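Alcohol oxidase (Myceliophthora thermophila, PDB 6F74) probably acts as an oxygen-dependent flavoprotein oxidase of the VAO type, using bound FAD to oxidise its substrate. Local coordinates at residues L52-T60 against P126-D137; Q91-N99 against G170-F178. All blocks are in the same frame, centred on the assembly; numbering follows the deposited sequence.

Contact 1 of 2, residues L52-T60 against P126-D137; sequences LGKGKLIKT and PYYAVNASTRED. With NAG (2-acetamido-2-deoxy-beta-D-glucopyranose), chain J.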
loop_
_atom_site.group_PDB
_atom_site.type_symbol
_atom_site.label_atom_id
_atom_site.label_comp_id
_atom_site.label_asym_id
_atom_site.label_seq_id
_atom_site.Cartn_x
_atom_site.Cartn_y
_atom_site.Cartn_z
ATOM N N LEU A 52 18.667 -3.499 -25.953
ATOM C CA LEU A 52 18.719 -3.467 -24.484
ATOM C C LEU A 52 19.947 -4.186 -23.951
ATOM O O LEU A 52 20.597 -3.714 -23.033
ATOM C CB LEU A 52 17.488 -4.119 -23.869
ATOM C CG LEU A 52 16.179 -3.339 -24.018
ATOM C CD1 LEU A 52 14.984 -4.279 -23.801
ATOM C CD2 LEU A 52 16.160 -2.154 -23.054
ATOM N N GLY A 53 20.256 -5.325 -24.558
ATOM C CA GLY A 53 21.200 -6.283 -24.006
ATOM C C GLY A 53 20.369 -7.539 -23.872
ATOM O O GLY A 53 19.418 -7.586 -23.083
ATOM N N LYS A 54 20.689 -8.518 -24.694
ATOM C CA LYS A 54 20.004 -9.811 -24.724
ATOM C C LYS A 54 19.720 -10.333 -23.328
ATOM O O LYS A 54 20.596 -10.265 -22.465
ATOM C CB LYS A 54 20.888 -10.802 -25.507
ATOM C CG LYS A 54 20.147 -11.948 -26.148
ATOM C CD LYS A 54 20.876 -12.316 -27.483
ATOM C CE LYS A 54 20.142 -13.380 -28.258
ATOM N NZ LYS A 54 19.867 -14.554 -27.382
ATOM N N GLY A 55 18.480 -10.788 -23.092
ATOM C CA GLY A 55 18.027 -11.264 -21.768
ATOM C C GLY A 55 17.190 -10.270 -20.956
ATOM O O GLY A 55 16.402 -10.690 -20.113
ATOM N N LYS A 56 17.333 -8.972 -21.218
ATOM C CA LYS A 56 16.560 -7.952 -20.475
ATOM C C LYS A 56 15.071 -7.931 -20.821
ATOM O O LYS A 56 14.261 -7.613 -19.970
ATOM C CB LYS A 56 17.183 -6.572 -20.649
ATOM C CG LYS A 56 18.526 -6.447 -19.941
ATOM C CD LYS A 56 19.186 -5.127 -20.292
ATOM C CE LYS A 56 20.620 -5.014 -19.768
ATOM N NZ LYS A 56 20.630 -4.303 -18.507
ATOM N N LEU A 57 14.709 -8.264 -22.053
ATOM C CA LEU A 57 13.300 -8.318 -22.449
ATOM C C LEU A 57 12.756 -9.700 -22.105
ATOM O O LEU A 57 13.229 -10.690 -22.608
ATOM C CB LEU A 57 13.126 -8.057 -23.950
ATOM C CG LEU A 57 11.687 -8.103 -24.505
ATOM C CD1 LEU A 57 10.826 -6.984 -23.962
ATOM C CD2 LEU A 57 11.690 -8.158 -26.033
ATOM N N ILE A 58 11.742 -9.748 -21.257
ATOM C CA ILE A 58 11.147 -11.011 -20.847
ATOM C C ILE A 58 9.732 -11.077 -21.400
ATOM O O ILE A 58 8.953 -10.155 -21.196
ATOM C CB ILE A 58 11.132 -11.116 -19.330
ATOM C CG1 ILE A 58 12.573 -11.142 -18.790
ATOM C CG2 ILE A 58 10.363 -12.364 -18.868
ATOM C CD1 ILE A 58 12.689 -10.832 -17.296
ATOM N N LYS A 59 9.418 -12.155 -22.114
ATOM C CA LYS A 59 8.049 -12.464 -22.488
ATOM C C LYS A 59 7.435 -13.070 -21.258
ATOM O O LYS A 59 7.930 -14.071 -20.747
ATOM C CB LYS A 59 7.962 -13.437 -23.644
ATOM C CG LYS A 59 6.510 -13.728 -24.026
ATOM C CD LYS A 59 6.412 -14.702 -25.181
ATOM C CE LYS A 59 5.018 -14.730 -25.786
ATOM N NZ LYS A 59 3.946 -14.670 -24.758
ATOM N N THR A 60 6.382 -12.450 -20.741
ATOM C CA THR A 60 5.894 -12.855 -19.457
ATOM C C THR A 60 5.130 -14.156 -19.593
ATOM O O THR A 60 4.656 -14.518 -20.702
ATOM C CB THR A 60 5.035 -11.769 -18.792
ATOM O OG1 THR A 60 3.822 -11.544 -19.524
ATOM C CG2 THR A 60 5.866 -10.468 -18.641
ATOM N N PRO A 126 0.849 -7.555 -17.574
ATOM C CA PRO A 126 1.668 -7.223 -18.738
ATOM C C PRO A 126 2.180 -8.430 -19.508
ATOM O O PRO A 126 2.520 -9.460 -18.923
ATOM C CB PRO A 126 2.869 -6.466 -18.129
ATOM C CG PRO A 126 2.340 -5.893 -16.886
ATOM C CD PRO A 126 1.366 -6.906 -16.351
ATOM N N TYR A 127 2.243 -8.259 -20.827
ATOM C CA TYR A 127 2.616 -9.304 -21.781
ATOM C C TYR A 127 4.137 -9.375 -21.991
ATOM O O TYR A 127 4.701 -10.451 -22.217
ATOM C CB TYR A 127 1.846 -9.036 -23.071
ATOM C CG TYR A 127 1.885 -10.117 -24.133
ATOM C CD1 TYR A 127 0.980 -11.196 -24.119
ATOM C CD2 TYR A 127 2.788 -10.037 -25.176
ATOM C CE1 TYR A 127 0.990 -12.147 -25.102
ATOM C CE2 TYR A 127 2.829 -11.011 -26.158
ATOM C CZ TYR A 127 1.920 -12.046 -26.136
ATOM O OH TYR A 127 2.015 -12.969 -27.146
ATOM N N TYR A 128 4.809 -8.239 -21.925
ATOM C CA TYR A 128 6.278 -8.203 -21.905
ATOM C C TYR A 128 6.729 -7.378 -20.729
ATOM O O TYR A 128 6.017 -6.466 -20.312
ATOM C CB TYR A 128 6.849 -7.564 -23.184
ATOM C CG TYR A 128 6.905 -8.460 -24.396
ATOM C CD1 TYR A 128 7.912 -9.409 -24.541
ATOM C CD2 TYR A 128 5.976 -8.340 -25.406
ATOM C CE1 TYR A 128 7.992 -10.211 -25.685
ATOM C CE2 TYR A 128 6.026 -9.124 -26.535
ATOM C CZ TYR A 128 7.032 -10.076 -26.678
ATOM O OH TYR A 128 7.054 -10.868 -27.808
ATOM N N ALA A 129 7.897 -7.693 -20.203
ATOM C CA ALA A 129 8.567 -6.840 -19.229
ATOM C C ALA A 129 10.003 -6.609 -19.636
ATOM O O ALA A 129 10.635 -7.497 -20.199
ATOM C CB ALA A 129 8.518 -7.482 -17.850
ATOM N N VAL A 130 10.523 -5.416 -19.364
ATOM C CA VAL A 130 11.961 -5.136 -19.480
ATOM C C VAL A 130 12.550 -5.133 -18.069
ATOM O O VAL A 130 12.140 -4.337 -17.221
ATOM C CB VAL A 130 12.194 -3.796 -20.180
ATOM C CG1 VAL A 130 13.665 -3.405 -20.145
ATOM C CG2 VAL A 130 11.697 -3.866 -21.617
ATOM N N ASN A 131 13.478 -6.051 -17.816
ATOM C CA ASN A 131 14.215 -6.098 -16.567
ATOM C C ASN A 131 15.251 -4.962 -16.602
ATOM O O ASN A 131 16.401 -5.170 -16.987
ATOM C CB ASN A 131 14.876 -7.485 -16.386
ATOM C CG ASN A 131 15.755 -7.567 -15.164
ATOM O OD1 ASN A 131 15.674 -6.722 -14.291
ATOM N ND2 ASN A 131 16.608 -8.595 -15.109
ATOM N N ALA A 132 14.800 -3.757 -16.237
ATOM C CA ALA A 132 15.591 -2.538 -16.403
ATOM C C ALA A 132 16.510 -2.344 -15.220
ATOM O O ALA A 132 16.034 -2.296 -14.087
ATOM C CB ALA A 132 14.670 -1.332 -16.538
ATOM N N SER A 133 17.809 -2.265 -15.475
ATOM C CA SER A 133 18.824 -2.010 -14.423
ATOM C C SER A 133 19.693 -0.762 -14.643
ATOM O O SER A 133 20.517 -0.459 -13.810
ATOM C CB SER A 133 19.722 -3.259 -14.230
ATOM O OG SER A 133 20.320 -3.638 -15.456
ATOM N N THR A 134 19.501 -0.037 -15.745
ATOM C CA THR A 134 20.216 1.211 -16.022
ATOM C C THR A 134 19.206 2.243 -16.485
ATOM O O THR A 134 18.106 1.892 -16.889
ATOM C CB THR A 134 21.251 1.043 -17.138
ATOM O OG1 THR A 134 20.598 0.781 -18.404
ATOM C CG2 THR A 134 22.250 -0.061 -16.814
ATOM N N ARG A 135 19.587 3.505 -16.451
ATOM C CA ARG A 135 18.784 4.574 -17.049
ATOM C C ARG A 135 18.563 4.386 -18.558
ATOM O O ARG A 135 17.540 4.814 -19.078
ATOM C CB ARG A 135 19.443 5.937 -16.837
ATOM C CG ARG A 135 19.388 6.416 -15.411
ATOM C CD ARG A 135 20.033 7.787 -15.246
ATOM N NE ARG A 135 19.843 8.254 -13.869
ATOM C CZ ARG A 135 19.917 9.518 -13.430
ATOM N NH1 ARG A 135 20.229 10.512 -14.251
ATOM N NH2 ARG A 135 19.682 9.768 -12.148
ATOM N N GLU A 136 19.515 3.742 -19.237
ATOM C CA GLU A 136 19.437 3.546 -20.670
ATOM C C GLU A 136 18.287 2.546 -20.929
ATOM O O GLU A 136 17.448 2.777 -21.772
ATOM C CB GLU A 136 20.757 3.053 -21.248
ATOM C CG GLU A 136 21.890 4.102 -21.254
ATOM C CD GLU A 136 22.364 4.483 -19.862
ATOM O OE1 GLU A 136 22.495 3.642 -18.974
ATOM O OE2 GLU A 136 22.581 5.668 -19.591
ATOM N N ASP A 137 18.254 1.457 -20.165
ATOM C CA ASP A 137 17.138 0.505 -20.201
ATOM C C ASP A 137 15.792 1.206 -20.107
ATOM O O ASP A 137 14.879 0.932 -20.884
ATOM C CB ASP A 137 17.208 -0.500 -19.046
ATOM C CG ASP A 137 18.408 -1.435 -19.142
ATOM O OD1 ASP A 137 19.006 -1.552 -20.209
ATOM O OD2 ASP A 137 18.739 -2.082 -18.120
HETATM C C1 NAG J . 17.569 -8.897 -14.086
HETATM C C2 NAG J . 17.840 -10.380 -13.924
HETATM C C3 NAG J . 18.819 -10.569 -12.774
HETATM C C4 NAG J . 20.157 -9.920 -13.098
HETATM C C5 NAG J . 19.890 -8.446 -13.340
HETATM C C6 NAG J . 21.182 -7.789 -13.843
HETATM C C7 NAG J . 15.917 -11.824 -14.443
HETATM C C8 NAG J . 14.694 -12.467 -13.859
HETATM N N2 NAG J . 16.621 -11.093 -13.581
HETATM O O3 NAG J . 18.969 -11.956 -12.473
HETATM O O4 NAG J . 21.105 -10.128 -12.010
HETATM O O5 NAG J . 18.831 -8.228 -14.308
HETATM O O6 NAG J . 20.909 -6.430 -14.196
HETATM O O7 NAG J . 16.222 -11.956 -15.616
#
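Tyr-127 and Tyr-128 supply the flat groups that meet strand 57-59. Lys-59 NZ approaches the Tyr-127 ring obliquely, in an off-centre cation-pi contact 4.1 Å from the centroid. The Tyr-128 ring is also met obliquely, by Lys-59 CA and by Leu-57 CD1, which comes within 3.8 Å of Tyr-128 CD1; Trp-45 stacks on this ring. Beyond Leu-57, the methyls of Leu-52 and Val-130 meet tip to tip. Strands 57-59 and 128-131 run antiparallel. Ile-58 and Ala-129 form the hydrogen-bonded pair, with Ile-58 N 2.7 Å from Ala-129 O. Asn-131 N then reaches Lys-56 O at 2.8 Å. Asn-131 ND2 carries an N-linked NAG.

Just before strand 57-59, Lys-56 runs extended as far as CE and bends at chi4 (-96°). The bend brings NZ to 2.9 Å from Asp-137 OD2, in a salt bridge on the syn lone pair. Ser-133 N takes the anti lone pair of the same oxygen at 2.8 Å. Thr-134 N meets it from above the carboxylate plane. Asp-137 N returns a bond to Thr-134 OG1, completing a capping box. Were Asp-137 replaced by alanine, Lys-56 would probably lose its counter-charge, and the Ser-133 and Thr-134 amides their shared acceptor. One carboxylate oxygen thus serves three donors, joining the start of helix 135-147 to the turn before strand 57-59 and probably favouring the charged form of Asp-137.

Contact 2 of 2, residues Q91-N99 against G170-F178; sequences QTSDPIGRN and GLELWLHSF. With FAD (flavin-adenine dinucleotide), chain I.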
loop_
_atom_site.group_PDB
_atom_site.type_symbol
_atom_site.label_atom_id
_atom_site.label_comp_id
_atom_site.label_asym_id
_atom_site.label_seq_id
_atom_site.Cartn_x
_atom_site.Cartn_y
_atom_site.Cartn_z
ATOM N N GLN A 91 6.806 -13.907 -4.925
ATOM C CA GLN A 91 6.025 -13.000 -5.767
ATOM C C GLN A 91 6.800 -11.772 -6.271
ATOM O O GLN A 91 6.572 -11.361 -7.391
ATOM C CB GLN A 91 4.747 -12.577 -5.067
ATOM C CG GLN A 91 3.764 -13.723 -4.776
ATOM C CD GLN A 91 3.169 -14.379 -5.993
ATOM O OE1 GLN A 91 3.429 -13.953 -7.129
ATOM N NE2 GLN A 91 2.341 -15.444 -5.775
ATOM N N THR A 92 7.732 -11.205 -5.506
ATOM C CA THR A 92 8.530 -10.084 -6.021
ATOM C C THR A 92 9.605 -10.480 -7.021
ATOM O O THR A 92 10.135 -9.604 -7.705
ATOM C CB THR A 92 9.214 -9.276 -4.896
ATOM O OG1 THR A 92 10.001 -10.158 -4.068
ATOM C CG2 THR A 92 8.175 -8.524 -4.048
ATOM N N SER A 93 9.949 -11.764 -7.095
ATOM C CA SER A 93 11.039 -12.270 -7.936
ATOM C C SER A 93 10.692 -12.422 -9.422
ATOM O O SER A 93 11.575 -12.412 -10.265
ATOM C CB SER A 93 11.495 -13.651 -7.426
ATOM O OG SER A 93 10.462 -14.637 -7.632
ATOM N N ASP A 94 9.398 -12.577 -9.729
ATOM C CA ASP A 94 8.924 -12.680 -11.100
ATOM C C ASP A 94 8.434 -11.293 -11.573
ATOM O O ASP A 94 7.838 -10.546 -10.792
ATOM C CB ASP A 94 7.762 -13.660 -11.139
ATOM C CG ASP A 94 7.389 -14.042 -12.544
ATOM O OD1 ASP A 94 6.797 -13.201 -13.280
ATOM O OD2 ASP A 94 7.710 -15.194 -12.928
ATOM N N PRO A 95 8.660 -10.944 -12.850
ATOM C CA PRO A 95 8.198 -9.654 -13.376
ATOM C C PRO A 95 6.711 -9.388 -13.280
ATOM O O PRO A 95 6.323 -8.230 -13.219
ATOM C CB PRO A 95 8.619 -9.701 -14.845
ATOM C CG PRO A 95 8.997 -11.098 -15.145
ATOM C CD PRO A 95 9.468 -11.667 -13.862
ATOM N N ILE A 96 5.880 -10.426 -13.313
ATOM C CA ILE A 96 4.439 -10.272 -13.104
ATOM C C ILE A 96 3.952 -11.035 -11.852
ATOM O O ILE A 96 2.786 -11.431 -11.749
ATOM C CB ILE A 96 3.613 -10.641 -14.332
ATOM C CG1 ILE A 96 3.897 -12.070 -14.758
ATOM C CG2 ILE A 96 3.954 -9.689 -15.480
ATOM C CD1 ILE A 96 2.860 -12.637 -15.695
ATOM N N GLY A 97 4.854 -11.207 -10.905
ATOM C CA GLY A 97 4.482 -11.735 -9.604
ATOM C C GLY A 97 3.807 -10.646 -8.798
ATOM O O GLY A 97 4.301 -9.500 -8.761
ATOM N N ARG A 98 2.689 -11.002 -8.167
ATOM C CA ARG A 98 1.868 -10.066 -7.445
ATOM C C ARG A 98 1.561 -10.550 -6.031
ATOM O O ARG A 98 1.025 -11.639 -5.835
ATOM C CB ARG A 98 0.558 -9.876 -8.202
ATOM C CG ARG A 98 0.758 -9.208 -9.568
ATOM C CD ARG A 98 0.973 -7.730 -9.439
ATOM N NE ARG A 98 1.247 -7.108 -10.726
ATOM C CZ ARG A 98 2.428 -7.093 -11.353
ATOM N NH1 ARG A 98 3.486 -7.710 -10.843
ATOM N NH2 ARG A 98 2.537 -6.516 -12.557
ATOM N N ASN A 99 1.932 -9.748 -5.034
ATOM C CA ASN A 99 1.623 -10.088 -3.650
ATOM C C ASN A 99 0.095 -10.184 -3.431
ATOM O O ASN A 99 -0.399 -11.135 -2.878
ATOM C CB ASN A 99 2.204 -9.044 -2.718
ATOM C CG ASN A 99 3.605 -9.361 -2.292
ATOM O OD1 ASN A 99 3.842 -9.539 -1.117
ATOM N ND2 ASN A 99 4.538 -9.429 -3.234
ATOM N N GLY A 170 0.167 -4.967 -21.962
ATOM C CA GLY A 170 1.103 -3.922 -21.617
ATOM C C GLY A 170 2.543 -4.309 -21.806
ATOM O O GLY A 170 2.873 -5.488 -21.910
ATOM N N LEU A 171 3.401 -3.300 -21.841
ATOM C CA LEU A 171 4.850 -3.472 -21.746
ATOM C C LEU A 171 5.238 -2.989 -20.364
ATOM O O LEU A 171 5.068 -1.803 -20.049
ATOM C CB LEU A 171 5.558 -2.671 -22.832
ATOM C CG LEU A 171 7.086 -2.585 -22.788
ATOM C CD1 LEU A 171 7.755 -3.971 -22.734
ATOM C CD2 LEU A 171 7.580 -1.829 -23.999
ATOM N N GLU A 172 5.734 -3.895 -19.522
ATOM C CA GLU A 172 6.108 -3.528 -18.166
ATOM C C GLU A 172 7.541 -2.971 -18.075
ATOM O O GLU A 172 8.492 -3.609 -18.490
ATOM C CB GLU A 172 5.945 -4.711 -17.225
ATOM C CG GLU A 172 6.173 -4.370 -15.760
ATOM C CD GLU A 172 6.076 -5.567 -14.860
ATOM O OE1 GLU A 172 7.049 -6.315 -14.810
ATOM O OE2 GLU A 172 5.043 -5.735 -14.168
ATOM N N LEU A 173 7.672 -1.770 -17.528
ATOM C CA LEU A 173 8.941 -1.278 -17.047
ATOM C C LEU A 173 9.128 -1.813 -15.651
ATOM O O LEU A 173 8.558 -1.266 -14.682
ATOM C CB LEU A 173 8.948 0.251 -17.050
ATOM C CG LEU A 173 10.220 0.897 -16.483
ATOM C CD1 LEU A 173 11.441 0.570 -17.329
ATOM C CD2 LEU A 173 9.980 2.384 -16.402
ATOM N N TRP A 174 9.902 -2.888 -15.537
ATOM C CA TRP A 174 10.197 -3.522 -14.232
ATOM C C TRP A 174 11.485 -2.941 -13.631
ATOM O O TRP A 174 12.575 -3.107 -14.176
ATOM C CB TRP A 174 10.328 -5.024 -14.440
ATOM C CG TRP A 174 10.355 -5.862 -13.200
ATOM C CD1 TRP A 174 9.723 -5.609 -11.999
ATOM C CD2 TRP A 174 11.024 -7.106 -13.041
ATOM N NE1 TRP A 174 9.981 -6.629 -11.109
ATOM C CE2 TRP A 174 10.772 -7.562 -11.725
ATOM C CE3 TRP A 174 11.799 -7.894 -13.888
ATOM C CZ2 TRP A 174 11.269 -8.777 -11.241
ATOM C CZ3 TRP A 174 12.308 -9.105 -13.406
ATOM C CH2 TRP A 174 12.037 -9.526 -12.086
ATOM N N LEU A 175 11.347 -2.250 -12.498
ATOM C CA LEU A 175 12.449 -1.503 -11.890
ATOM C C LEU A 175 13.167 -2.238 -10.775
ATOM O O LEU A 175 14.062 -1.682 -10.147
ATOM C CB LEU A 175 11.922 -0.158 -11.410
ATOM C CG LEU A 175 11.392 0.723 -12.558
ATOM C CD1 LEU A 175 10.698 1.944 -11.967
ATOM C CD2 LEU A 175 12.499 1.145 -13.520
ATOM N N HIS A 176 12.828 -3.502 -10.555
ATOM C CA HIS A 176 13.303 -4.253 -9.375
ATOM C C HIS A 176 14.832 -4.370 -9.303
ATOM O O HIS A 176 15.394 -4.399 -8.229
ATOM C CB HIS A 176 12.614 -5.610 -9.343
ATOM C CG HIS A 176 12.943 -6.443 -8.151
ATOM N ND1 HIS A 176 13.573 -7.658 -8.252
ATOM C CD2 HIS A 176 12.685 -6.258 -6.837
ATOM C CE1 HIS A 176 13.718 -8.174 -7.047
ATOM N NE2 HIS A 176 13.155 -7.364 -6.178
ATOM N N SER A 177 15.519 -4.410 -10.443
ATOM C CA SER A 177 17.006 -4.397 -10.455
ATOM C C SER A 177 17.636 -3.044 -10.790
ATOM O O SER A 177 18.812 -2.984 -11.157
ATOM C CB SER A 177 17.541 -5.447 -11.431
ATOM O OG SER A 177 16.946 -6.701 -11.193
ATOM N N PHE A 178 16.879 -1.955 -10.675
ATOM C CA PHE A 178 17.398 -0.621 -10.934
ATOM C C PHE A 178 17.854 -0.088 -9.601
ATOM O O PHE A 178 17.081 0.540 -8.874
ATOM C CB PHE A 178 16.331 0.264 -11.595
ATOM C CG PHE A 178 16.793 1.664 -11.868
ATOM C CD1 PHE A 178 17.778 1.921 -12.812
ATOM C CD2 PHE A 178 16.249 2.736 -11.164
ATOM C CE1 PHE A 178 18.211 3.214 -13.055
ATOM C CE2 PHE A 178 16.660 4.042 -11.434
ATOM C CZ PHE A 178 17.656 4.275 -12.372
HETATM P PA FAD I . 4.172 -1.559 -7.202
HETATM O O1A FAD I . 3.029 -2.537 -7.461
HETATM O O2A FAD I . 5.500 -1.916 -7.791
HETATM O O5B FAD I . 3.701 -0.145 -7.723
HETATM C C5B FAD I . 2.612 0.487 -7.108
HETATM C C4B FAD I . 2.178 1.663 -7.964
HETATM O O4B FAD I . 3.256 2.584 -7.973
HETATM C C3B FAD I . 1.891 1.365 -9.414
HETATM O O3B FAD I . 0.938 2.333 -9.867
HETATM C C2B FAD I . 3.191 1.654 -10.123
HETATM O O2B FAD I . 3.060 2.137 -11.465
HETATM C C1B FAD I . 3.755 2.773 -9.289
HETATM N N9A FAD I . 5.218 2.845 -9.206
HETATM C C8A FAD I . 6.029 1.985 -8.574
HETATM N N7A FAD I . 7.313 2.380 -8.665
HETATM C C5A FAD I . 7.315 3.516 -9.357
HETATM C C6A FAD I . 8.362 4.442 -9.786
HETATM N N6A FAD I . 9.636 4.144 -9.440
HETATM N N1A FAD I . 7.983 5.528 -10.510
HETATM C C2A FAD I . 6.680 5.755 -10.819
HETATM N N3A FAD I . 5.659 4.947 -10.432
HETATM C C4A FAD I . 5.934 3.833 -9.706
HETATM N N1 FAD I . 1.563 0.202 2.835
HETATM C C2 FAD I . 1.693 0.912 3.978
HETATM O O2 FAD I . 1.394 2.133 3.969
HETATM N N3 FAD I . 2.157 0.358 5.117
HETATM C C4 FAD I . 2.489 -0.942 5.204
HETATM O O4 FAD I . 2.900 -1.457 6.265
HETATM C C4X FAD I . 2.358 -1.794 4.003
HETATM N N5 FAD I . 2.666 -3.106 4.032
HETATM C C5X FAD I . 2.545 -3.860 2.911
HETATM C C6 FAD I . 2.887 -5.211 2.955
HETATM C C7 FAD I . 2.799 -6.019 1.835
HETATM C C7M FAD I . 3.184 -7.459 2.064
HETATM C C8 FAD I . 2.343 -5.433 0.542
HETATM C C8M FAD I . 2.263 -6.238 -0.748
HETATM C C9 FAD I . 1.977 -4.091 0.500
HETATM C C9A FAD I . 2.064 -3.260 1.630
HETATM N N10 FAD I . 1.731 -1.878 1.615
HETATM C C10 FAD I . 1.862 -1.126 2.791
HETATM C "C1'" FAD I . 1.161 -1.202 0.426
HETATM C "C2'" FAD I . 2.046 -0.401 -0.470
HETATM O "O2'" FAD I . 2.199 0.885 0.126
HETATM C "C3'" FAD I . 1.361 -0.223 -1.830
HETATM O "O3'" FAD I . 0.923 -1.482 -2.371
HETATM C "C4'" FAD I . 2.264 0.486 -2.830
HETATM O "O4'" FAD I . 1.574 0.637 -4.074
HETATM C "C5'" FAD I . 3.567 -0.272 -3.032
HETATM O "O5'" FAD I . 4.398 0.409 -3.957
HETATM P P FAD I . 5.371 -0.542 -4.764
HETATM O O1P FAD I . 6.085 -1.466 -3.816
HETATM O O2P FAD I . 6.156 0.341 -5.676
HETATM O O3P FAD I . 4.283 -1.410 -5.590
HETATM O O HOH W 1 9.186 -7.277 -8.338
#
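Beside the FAD pocket, the loop after helix 88-93 packs on strand 171-174 through Pro-95, Trp-174 and Glu-172. Pro-95 CA sits over the centre of the six-membered ring of Trp-174, a CH-pi contact 3.7 Å from the centroid. On the opposite face lies His-176 CB, offset toward the rim. The indole edge faces the end of the helix. There one water donates to Thr-92 O and accepts from Trp-174 NE1, at 3.0 Å from that nitrogen. Thr-92 O also stands over the centre of the His-176 ring, 3.9 Å above its plane. Ser-93 O comes to the indole edge at CH2.

Glu-172 leaves its strand toward the loop, with CG anti to the backbone N (chi1 -174°) and the chain extended beyond, which carries the carboxylate to Arg-98. Arg-98 NH2 donates to Glu-172 OE2 at 3.1 Å in a salt bridge, with an N-H...O angle of 158°. The oxygen lies in the guanidinium plane, and the two flat groups are nearly coplanar. Arg-98 NE makes another, with Asp-166 OD1, so two acidic residues share the guanidinium.

Asp-94 shapes the loop. Its OD1 accepts from Ile-96 N at 2.9 Å, making an Asx turn within the type I beta turn 94-97. Both segments also reach FAD. Asn-99 CB lies 3.4 Å from the flavin methyl C8M, and Leu-175 CD1 packs at the adenine amino group N6A. Strand 171-174 belongs to the mixed sheet of the FAD-binding domain, of the FAD_PCMH type found in VAO-type flavoproteins.

The chain leaves helix 42-52, forms the edge strand 57-59, and then reaches helix 88-93 and the loop 94-99. Contact 1 closes the first long loop when 126-137 returns to 52-60. Contact 2 opens inside that loop, at 91-99, and closes only after it, at 170-178. The two loops therefore cross; neither nests in the other. They meet in one mixed sheet, ordered 57-59, 128-131, 171-174, 152-155. Its middle strands adjoin directly, with Tyr-128 O 2.7 Å from Glu-172 N, a probable hydrogen bond. Contact 1 adds the N-terminal strand to the sheet's edge; contact 2 lays the 91-99 loop against the third strand, near FAD.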